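Long-range contacts in 2,4-dihydroxyhept-2-ene-1,7-dioic acid aldolase (Kordia algicida OT-1, PDB 6BDE), which binds heme b and, as a member of the heme nitric oxide/oxygen (H-NOX) family, probably serves as a gas sensor in nitric oxide signalling: residues A[117-122]-A[129-134]; A[161-166]-A[173-178]; A[29-34]-A[45-50]. The protein carries 1 engineered substitution. All blocks are in the same frame, centred on the assembly; numbering follows the deposited sequence.

Interaction 1. Residues A[117-122]-A[129-134]; sequences PTFVVE and LTMIYK. With HEM (protoporphyrin IX containing Fe), chain B.
Phe119 and Val121 face Tyr133 and Met131 across an antiparallel strand pair of the H-NOX fold, at the sheet edge where strand 118-121 joins strand 128-134 beside the heme. The backbones form hydrogen-bonded pairs at Thr118 with Lys134 and at Val120 with Ile132, and Glu122 N adds a nearly straight bond to Thr130 O at 2.9 Å. Between them lie the non-hydrogen-bonded pairs, Phe119 with Tyr133 and Val121 with Met131, whose side chains share the heme-side face. There the rings of Phe119 and Tyr133 meet obliquely, planes at 52°, with Phe119 CZ 3.5 Å from Tyr133 CD1. Met131 bends at its last torsion (chi3 -60°), which brings CE to 3.8 Å from Phe119 CD1, while SD lies obliquely beside the ring in a Met-aromatic contact, 5.2 Å from the centroid of Phe119; Met131 CG rests on Val121 CG2. Phe119 CZ also reaches the heme vinyl carbon CBC at 3.4 Å, and Met147 of helix 140-153 packs on both Phe119 and Met131. Flat, apolar phenylalanine suits this place between sheet and porphyrin; an alanine here would probably open a gap beside the vinyl group, leaving the Met131 methyl without its ring and one edge of Tyr133 less supported. On the other face, Ile132 CG1 lies against the Glu122 carboxylate, and a water joins Thr118 OG1 to Ile132 O. Pro117, which also touches the axial ligand His104, rests its CB 3.4 Å from Tyr133 CE1. Tyr133 belongs to the Tyr-x-Ser-x-Arg heme-binding motif that Ser135 and Arg137 complete. From a CG anti to the backbone N (chi1 163°) its ring extends to the propionate, and its OH, which also bonds to Met139 N, donates to heme O1D at 2.5 Å, the carboxylate oxygen lying in the plane of the ring.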
# COMPACT_ATOMS: atom_id res chain seq x y z
N PRO A 117 7.18 -2.69 6.08
CA PRO A 117 6.51 -2.80 7.38
C PRO A 117 6.60 -4.23 7.90
O PRO A 117 7.13 -5.13 7.25
CB PRO A 117 5.07 -2.41 7.05
CG PRO A 117 4.89 -2.89 5.65
CD PRO A 117 6.23 -2.70 4.96
N THR A 118 6.05 -4.44 9.09
CA THR A 118 5.93 -5.77 9.67
C THR A 118 4.46 -6.12 9.82
O THR A 118 3.64 -5.28 10.21
CB THR A 118 6.63 -5.85 11.03
OG1 THR A 118 6.29 -4.71 11.83
CG2 THR A 118 8.13 -5.90 10.85
N PHE A 119 4.12 -7.36 9.49
CA PHE A 119 2.79 -7.91 9.70
C PHE A 119 2.91 -9.15 10.58
O PHE A 119 3.68 -10.06 10.26
CB PHE A 119 2.11 -8.28 8.37
CG PHE A 119 1.57 -7.09 7.62
CD1 PHE A 119 0.32 -6.58 7.92
CD2 PHE A 119 2.30 -6.51 6.61
CE1 PHE A 119 -0.19 -5.50 7.22
CE2 PHE A 119 1.81 -5.42 5.90
CZ PHE A 119 0.56 -4.92 6.21
N VAL A 120 2.17 -9.17 11.68
CA VAL A 120 2.20 -10.28 12.63
C VAL A 120 0.79 -10.85 12.73
O VAL A 120 -0.14 -10.14 13.13
CB VAL A 120 2.71 -9.84 14.01
CG1 VAL A 120 2.76 -11.03 14.96
CG2 VAL A 120 4.08 -9.19 13.88
N VAL A 121 0.64 -12.12 12.37
CA VAL A 121 -0.65 -12.79 12.46
C VAL A 121 -0.92 -13.14 13.91
O VAL A 121 -0.07 -13.73 14.59
CB VAL A 121 -0.68 -14.04 11.57
CG1 VAL A 121 -2.00 -14.78 11.73
CG2 VAL A 121 -0.44 -13.66 10.11
N GLU A 122 -2.11 -12.77 14.40
CA GLU A 122 -2.56 -13.17 15.73
C GLU A 122 -3.66 -14.21 15.69
O GLU A 122 -3.71 -15.07 16.58
CB GLU A 122 -3.05 -11.94 16.51
CG GLU A 122 -1.96 -10.94 16.84
CD GLU A 122 -2.44 -9.83 17.75
OE1 GLU A 122 -3.66 -9.57 17.78
OE2 GLU A 122 -1.60 -9.21 18.44
N LEU A 129 -8.81 -13.29 9.29
CA LEU A 129 -7.40 -13.02 9.53
C LEU A 129 -7.26 -11.73 10.32
O LEU A 129 -7.79 -10.69 9.91
CB LEU A 129 -6.63 -12.92 8.21
CG LEU A 129 -5.14 -12.59 8.33
CD1 LEU A 129 -4.40 -13.74 9.00
CD2 LEU A 129 -4.54 -12.30 6.96
N THR A 130 -6.56 -11.80 11.44
CA THR A 130 -6.26 -10.63 12.26
C THR A 130 -4.75 -10.46 12.32
O THR A 130 -4.03 -11.35 12.77
CB THR A 130 -6.84 -10.78 13.67
OG1 THR A 130 -8.27 -10.85 13.60
CG2 THR A 130 -6.45 -9.58 14.54
N MET A 131 -4.27 -9.31 11.84
CA MET A 131 -2.84 -9.03 11.78
C MET A 131 -2.54 -7.67 12.40
O MET A 131 -3.38 -6.76 12.38
CB MET A 131 -2.32 -9.05 10.34
CG MET A 131 -2.33 -10.42 9.69
SD MET A 131 -1.43 -10.42 8.12
CE MET A 131 -2.36 -9.20 7.20
N ILE A 132 -1.34 -7.55 12.96
CA ILE A 132 -0.85 -6.29 13.51
C ILE A 132 0.12 -5.69 12.51
O ILE A 132 1.14 -6.31 12.16
CB ILE A 132 -0.18 -6.49 14.88
CG1 ILE A 132 -1.14 -7.17 15.85
CG2 ILE A 132 0.27 -5.15 15.44
CD1 ILE A 132 -2.40 -6.38 16.12
N TYR A 133 -0.18 -4.48 12.04
CA TYR A 133 0.68 -3.74 11.13
C TYR A 133 1.51 -2.75 11.94
O TYR A 133 0.96 -2.01 12.76
CB TYR A 133 -0.17 -3.01 10.08
CG TYR A 133 0.55 -1.90 9.33
CD1 TYR A 133 1.27 -2.17 8.18
CD2 TYR A 133 0.48 -0.58 9.76
CE1 TYR A 133 1.92 -1.17 7.49
CE2 TYR A 133 1.12 0.43 9.08
CZ TYR A 133 1.84 0.13 7.94
OH TYR A 133 2.49 1.13 7.25
N LYS A 134 2.82 -2.74 11.71
CA LYS A 134 3.72 -1.83 12.40
C LYS A 134 4.66 -1.21 11.38
O LYS A 134 5.34 -1.93 10.64
CB LYS A 134 4.51 -2.56 13.49
CG LYS A 134 3.73 -2.77 14.77
CD LYS A 134 4.63 -3.20 15.92
CE LYS A 134 3.81 -3.49 17.17
NZ LYS A 134 4.65 -3.80 18.35
CHA HEM B . 6.15 -1.25 0.81
CHB HEM B . 6.75 -4.97 -3.09
CHC HEM B . 2.21 -7.56 -1.34
CHD HEM B . 1.46 -3.69 2.42
C1A HEM B . 6.42 -2.36 -0.45
C2A HEM B . 7.40 -1.82 -1.31
C3A HEM B . 7.55 -2.74 -2.27
C4A HEM B . 6.64 -3.76 -1.92
CMA HEM B . 8.49 -2.69 -3.47
CAA HEM B . 8.16 -0.49 -1.17
CBA HEM B . 9.41 -0.75 -0.33
CGA HEM B . 10.30 0.49 -0.25
O1A HEM B . 11.46 0.40 0.23
O2A HEM B . 9.87 1.60 -0.66
C1B HEM B . 5.41 -5.90 -2.80
C2B HEM B . 4.98 -6.94 -3.86
C3B HEM B . 3.81 -7.57 -3.35
C4B HEM B . 3.57 -6.90 -2.02
CMB HEM B . 5.68 -7.24 -5.18
CAB HEM B . 2.97 -8.68 -3.97
CBB HEM B . 3.53 -9.83 -4.31
C1C HEM B . 1.82 -6.41 -0.14
C2C HEM B . 0.48 -6.58 0.30
C3C HEM B . 0.31 -5.62 1.23
C4C HEM B . 1.54 -4.95 1.28
CMC HEM B . -0.53 -7.62 -0.17
CAC HEM B . -0.94 -5.34 2.05
CBC HEM B . -1.00 -5.72 3.30
C1D HEM B . 2.83 -2.79 2.05
C2D HEM B . 2.74 -1.45 2.74
C3D HEM B . 3.93 -0.77 2.36
C4D HEM B . 4.71 -1.74 1.44
CMD HEM B . 1.63 -0.93 3.65
CAD HEM B . 4.34 0.64 2.78
CBD HEM B . 5.63 0.61 3.60
CGD HEM B . 5.28 0.64 5.08
O1D HEM B . 4.09 0.44 5.44
O2D HEM B . 6.18 0.85 5.93
NA HEM B . 5.82 -3.57 -0.79
NB HEM B . 4.46 -5.79 -1.59
NC HEM B . 2.55 -5.34 0.39
ND HEM B . 3.98 -3.07 1.15
FE HEM B . 4.47 -4.75 0.14
O HOH W 1 3.82 -5.84 13.04

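Interaction 2. Residues A[161-166]-A[173-178]; sequences ILEKIK and KFIINK
Glu163 and Lys173 form a hydrogen-bonded pair in the antiparallel hairpin of strands 158-164 and 171-178, their side chains running alongside each other and pointing the same way. Followed outward, Glu163 begins with CB 4.2 Å from Lys173 CB. Its chain is extended beyond CG (chi2 -173°), and CD comes to 3.9 Å from Ile175 CD1. At the end OE2 touches that same methyl, Ile175 CD1, at 3.5 Å, while OE1 meets Lys173 CD at 3.8 Å. Backbone bonds join Glu163 to Lys173 and Ile161 to Ile175 in both directions.

The opposite face of the hairpin is apolar. Leu162 sets CG over one face of the Phe174 ring in a CH-pi contact, 4.0 Å from the centroid and offset toward the rim, with CD1 3.6 Å from Phe174 CE2. A branched leucine suits this place because its branch point sits over the face while both methyls reach the CE2 side of the ring, CD2 being nearest CZ. Met147 of helix 140-153 and Tyr133 also pack on Phe174. On the face of Glu163 and Lys173 the contact is made by carbon against carbon and carboxylate rather than by a salt bridge: Glu163 OE1 stays 4.6 Å from Lys173 NZ, so the opposite charges probably attract only loosely.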
# COMPACT_ATOMS: atom_id res chain seq x y z
N ILE A 161 -11.46 -4.09 8.99
CA ILE A 161 -11.58 -3.07 10.03
C ILE A 161 -10.19 -2.74 10.54
O ILE A 161 -9.40 -3.64 10.84
CB ILE A 161 -12.49 -3.56 11.18
CG1 ILE A 161 -13.88 -3.90 10.65
CG2 ILE A 161 -12.58 -2.50 12.28
CD1 ILE A 161 -14.75 -4.63 11.65
N LEU A 162 -9.89 -1.44 10.63
CA LEU A 162 -8.60 -0.96 11.10
C LEU A 162 -8.76 -0.33 12.47
O LEU A 162 -9.60 0.55 12.66
CB LEU A 162 -8.00 0.05 10.12
CG LEU A 162 -7.17 -0.49 8.95
CD1 LEU A 162 -8.01 -1.33 8.00
CD2 LEU A 162 -6.48 0.65 8.21
N GLU A 163 -7.95 -0.79 13.43
CA GLU A 163 -7.93 -0.25 14.78
C GLU A 163 -6.54 0.31 15.04
O GLU A 163 -5.56 -0.45 15.11
CB GLU A 163 -8.29 -1.32 15.81
CG GLU A 163 -9.67 -1.92 15.64
CD GLU A 163 -10.04 -2.85 16.78
OE1 GLU A 163 -9.19 -3.08 17.66
OE2 GLU A 163 -11.19 -3.35 16.79
N LYS A 164 -6.44 1.63 15.19
CA LYS A 164 -5.17 2.28 15.45
C LYS A 164 -4.79 2.07 16.91
O LYS A 164 -5.39 2.66 17.81
CB LYS A 164 -5.25 3.77 15.12
CG LYS A 164 -5.50 4.07 13.65
CD LYS A 164 -5.42 5.57 13.38
CE LYS A 164 -5.91 5.90 11.98
NZ LYS A 164 -6.11 7.37 11.81
N ILE A 165 -3.79 1.21 17.15
CA ILE A 165 -3.30 1.02 18.51
C ILE A 165 -2.51 2.24 18.95
O ILE A 165 -2.66 2.72 20.08
CB ILE A 165 -2.46 -0.27 18.60
CG1 ILE A 165 -3.20 -1.44 17.94
CG2 ILE A 165 -2.15 -0.59 20.05
CD1 ILE A 165 -4.59 -1.68 18.50
N LYS A 166 -1.65 2.76 18.08
CA LYS A 166 -1.03 4.06 18.26
C LYS A 166 -1.76 5.08 17.39
O LYS A 166 -2.07 4.80 16.23
CB LYS A 166 0.46 4.02 17.91
CG LYS A 166 1.26 3.05 18.76
CD LYS A 166 2.64 2.80 18.18
CE LYS A 166 3.60 3.95 18.46
NZ LYS A 166 4.84 3.85 17.65
N LYS A 173 -4.16 -2.60 14.02
CA LYS A 173 -4.69 -3.95 13.99
C LYS A 173 -5.66 -4.08 12.82
O LYS A 173 -6.65 -3.35 12.74
CB LYS A 173 -5.39 -4.29 15.31
CG LYS A 173 -5.92 -5.72 15.37
CD LYS A 173 -6.92 -5.88 16.51
CE LYS A 173 -6.62 -7.13 17.33
NZ LYS A 173 -7.59 -7.32 18.44
N PHE A 174 -5.38 -5.01 11.91
CA PHE A 174 -6.24 -5.31 10.78
C PHE A 174 -7.12 -6.50 11.13
O PHE A 174 -6.61 -7.58 11.44
CB PHE A 174 -5.43 -5.61 9.52
CG PHE A 174 -4.90 -4.39 8.82
CD1 PHE A 174 -3.84 -3.67 9.35
CD2 PHE A 174 -5.46 -3.97 7.63
CE1 PHE A 174 -3.35 -2.55 8.70
CE2 PHE A 174 -4.97 -2.85 6.97
CZ PHE A 174 -3.92 -2.14 7.51
N ILE A 175 -8.44 -6.30 11.08
CA ILE A 175 -9.40 -7.38 11.30
C ILE A 175 -10.06 -7.65 9.96
O ILE A 175 -10.92 -6.89 9.50
CB ILE A 175 -10.43 -7.02 12.38
CG1 ILE A 175 -9.73 -6.50 13.63
CG2 ILE A 175 -11.29 -8.22 12.71
CD1 ILE A 175 -10.67 -6.14 14.76
N ILE A 176 -9.66 -8.74 9.31
CA ILE A 176 -10.09 -9.08 7.96
C ILE A 176 -11.07 -10.25 8.04
O ILE A 176 -10.75 -11.30 8.62
CB ILE A 176 -8.90 -9.43 7.06
CG1 ILE A 176 -7.88 -8.28 7.06
CG2 ILE A 176 -9.37 -9.73 5.65
CD1 ILE A 176 -6.44 -8.74 6.94
N ASN A 177 -12.25 -10.07 7.46
CA ASN A 177 -13.28 -11.11 7.43
C ASN A 177 -13.83 -11.20 6.01
O ASN A 177 -14.44 -10.25 5.52
CB ASN A 177 -14.40 -10.81 8.43
CG ASN A 177 -14.13 -11.39 9.80
OD1 ASN A 177 -14.37 -12.58 10.04
ND2 ASN A 177 -13.63 -10.57 10.71
N LYS A 178 -13.60 -12.33 5.36
CA LYS A 178 -14.14 -12.54 4.02
C LYS A 178 -15.66 -12.50 4.07
O LYS A 178 -16.29 -13.09 4.95
CB LYS A 178 -13.66 -13.87 3.44
CG LYS A 178 -13.25 -13.79 1.98
CD LYS A 178 -12.70 -15.11 1.48
CE LYS A 178 -13.77 -16.18 1.45
NZ LYS A 178 -13.21 -17.51 1.08

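Interaction 3. Residues A[29-34]-A[45-50]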
# COMPACT_ATOMS: atom_id res chain seq x y z
N SER A 29 7.35 21.26 -1.94
CA SER A 29 8.11 20.29 -1.17
C SER A 29 9.61 20.45 -1.41
O SER A 29 10.05 20.72 -2.54
CB SER A 29 7.69 18.85 -1.52
OG SER A 29 6.32 18.62 -1.25
N GLU A 30 10.38 20.27 -0.34
CA GLU A 30 11.85 20.20 -0.41
C GLU A 30 12.28 19.09 0.54
O GLU A 30 12.23 19.30 1.75
CB GLU A 30 12.49 21.53 -0.02
CG GLU A 30 11.89 22.76 -0.70
CD GLU A 30 11.18 23.67 0.29
OE1 GLU A 30 10.01 23.39 0.62
OE2 GLU A 30 11.80 24.67 0.74
N LEU A 31 12.71 17.90 0.06
CA LEU A 31 12.95 17.32 -1.30
C LEU A 31 14.40 17.48 -1.75
O LEU A 31 14.73 18.34 -2.57
CB LEU A 31 12.00 17.84 -2.39
CG LEU A 31 10.95 16.81 -2.81
CD1 LEU A 31 10.15 16.35 -1.59
CD2 LEU A 31 10.04 17.37 -3.89
N GLU A 32 15.26 16.61 -1.22
CA GLU A 32 16.65 16.53 -1.67
C GLU A 32 16.73 16.03 -3.11
O GLU A 32 17.60 16.47 -3.87
CB GLU A 32 17.43 15.60 -0.73
CG GLU A 32 18.84 15.25 -1.18
CD GLU A 32 19.48 14.23 -0.26
OE1 GLU A 32 18.87 13.91 0.78
OE2 GLU A 32 20.59 13.75 -0.57
N SER A 33 15.84 15.12 -3.49
CA SER A 33 15.78 14.65 -4.87
C SER A 33 15.33 15.75 -5.83
O SER A 33 15.59 15.64 -7.03
CB SER A 33 14.82 13.47 -4.98
OG SER A 33 13.47 13.90 -4.92
N GLU A 34 14.66 16.78 -5.32
CA GLU A 34 14.09 17.86 -6.13
C GLU A 34 13.07 17.32 -7.13
O GLU A 34 12.89 17.89 -8.21
CB GLU A 34 15.18 18.67 -6.84
CG GLU A 34 16.04 19.50 -5.90
CD GLU A 34 15.45 20.85 -5.58
OE1 GLU A 34 14.72 21.40 -6.44
OE2 GLU A 34 15.70 21.37 -4.48
N PHE A 45 11.67 8.62 3.15
CA PHE A 45 10.21 8.65 3.17
C PHE A 45 9.68 10.04 3.47
O PHE A 45 8.54 10.37 3.09
CB PHE A 45 9.67 7.65 4.20
CG PHE A 45 8.19 7.74 4.41
CD1 PHE A 45 7.32 7.21 3.47
CD2 PHE A 45 7.66 8.36 5.53
CE1 PHE A 45 5.95 7.29 3.66
CE2 PHE A 45 6.30 8.44 5.72
CZ PHE A 45 5.44 7.91 4.78
N SER A 46 10.47 10.88 4.14
CA SER A 46 10.04 12.25 4.43
C SER A 46 9.72 13.01 3.15
O SER A 46 8.92 13.95 3.18
CB SER A 46 11.12 12.98 5.23
OG SER A 46 12.34 13.02 4.51
N GLU A 47 10.33 12.62 2.03
CA GLU A 47 9.98 13.22 0.75
C GLU A 47 8.55 12.84 0.36
O GLU A 47 7.76 13.70 -0.05
CB GLU A 47 10.97 12.77 -0.32
CG GLU A 47 12.24 13.61 -0.39
CD GLU A 47 12.95 13.45 -1.71
OE1 GLU A 47 12.27 13.19 -2.72
OE2 GLU A 47 14.19 13.61 -1.75
N MET A 48 8.21 11.56 0.48
CA MET A 48 6.86 11.10 0.13
C MET A 48 5.82 11.69 1.08
O MET A 48 4.72 12.04 0.65
CB MET A 48 6.81 9.57 0.16
CG MET A 48 5.41 8.98 0.01
SD MET A 48 4.57 9.52 -1.48
CE MET A 48 5.40 8.53 -2.72
N LEU A 49 6.16 11.82 2.36
CA LEU A 49 5.23 12.42 3.32
C LEU A 49 4.92 13.86 2.95
O LEU A 49 3.77 14.31 3.08
CB LEU A 49 5.80 12.33 4.73
CG LEU A 49 4.90 12.85 5.86
CD1 LEU A 49 3.57 12.11 5.87
CD2 LEU A 49 5.60 12.72 7.21
N GLN A 50 5.93 14.60 2.48
CA GLN A 50 5.69 15.96 2.00
C GLN A 50 4.76 15.96 0.80
O GLN A 50 3.83 16.78 0.71
CB GLN A 50 7.02 16.64 1.65
CG GLN A 50 7.88 17.01 2.83
CD GLN A 50 9.10 17.80 2.42
OE1 GLN A 50 9.01 18.98 2.09
NE2 GLN A 50 10.26 17.15 2.44
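Glu47 and Gln50, one helical turn apart on helix 45-59, hold the loop 29-34 with their polar ends, chiefly through its backbone. The Glu47 carboxylate takes two bonds from Ser33: the backbone N donates to OE2 at 2.8 Å and the hydroxyl OG to OE1 at 2.6 Å, each meeting its oxygen on the syn side. The serine can present both donors because OG stands between its own backbone N and carbonyl carbon (chi1 75°). Gln50 holds Glu30 in a different way, with an amide: OE1 accepts from Glu30 N at 3.1 Å and NE2 donates to Glu30 O at 3.0 Å. The carbonyl oxygen of Glu30 lies in the amide plane of Gln50, whereas NE2 stands above the carbonyl plane of Glu30. Glutamine fits here because one flat group both accepts and donates, and holding two bonds fixes its rotation.

Between these two grips Leu31 packs its carbon against Glu47, CD1 lying 3.6 Å from Glu47 CG. The peptide bond before Leu31 is cis, an uncommon form ahead of a residue other than proline, and Gln50 holds both the N and the O of Glu30, the residue just before it. At the start of the loop, Ser29 places OG 3.6 Å from Gln50 CB.

A second shell positions the first. Tyr37 OH bonds to Glu47 OE1, giving the buried carboxylate a third partner, and Ser33 OG is also bonded to Gly35 N. Ser29 OG pairs with Ile25 O and Asn54 ND2, tying the loop start to helices 19-27 and 45-59. The contact thus holds the connection between those two helices against the second of them, while Phe6 of helix 3-17 packs on Glu47.

Along the chain interaction 3 comes first, then interaction 1, then interaction 2, each closing before the next opens. Interactions 1 and 2 are neighbours in one antiparallel sheet, their centres about 9 Å apart: strand 128-134 of the first pairs with strand 171-178 of the second, through probable hydrogen bonds such as Met131 O with Phe174 N. Helix 140-153 packs on the heme-side face of both. Interaction 3 belongs to the helical part at the N-terminal end, with centres about 28 and 29 Å from those of interactions 1 and 2. The heme touches interaction 1 directly, whereas interaction 3 is farther off, the Glu47 side chain about 11 Å from it.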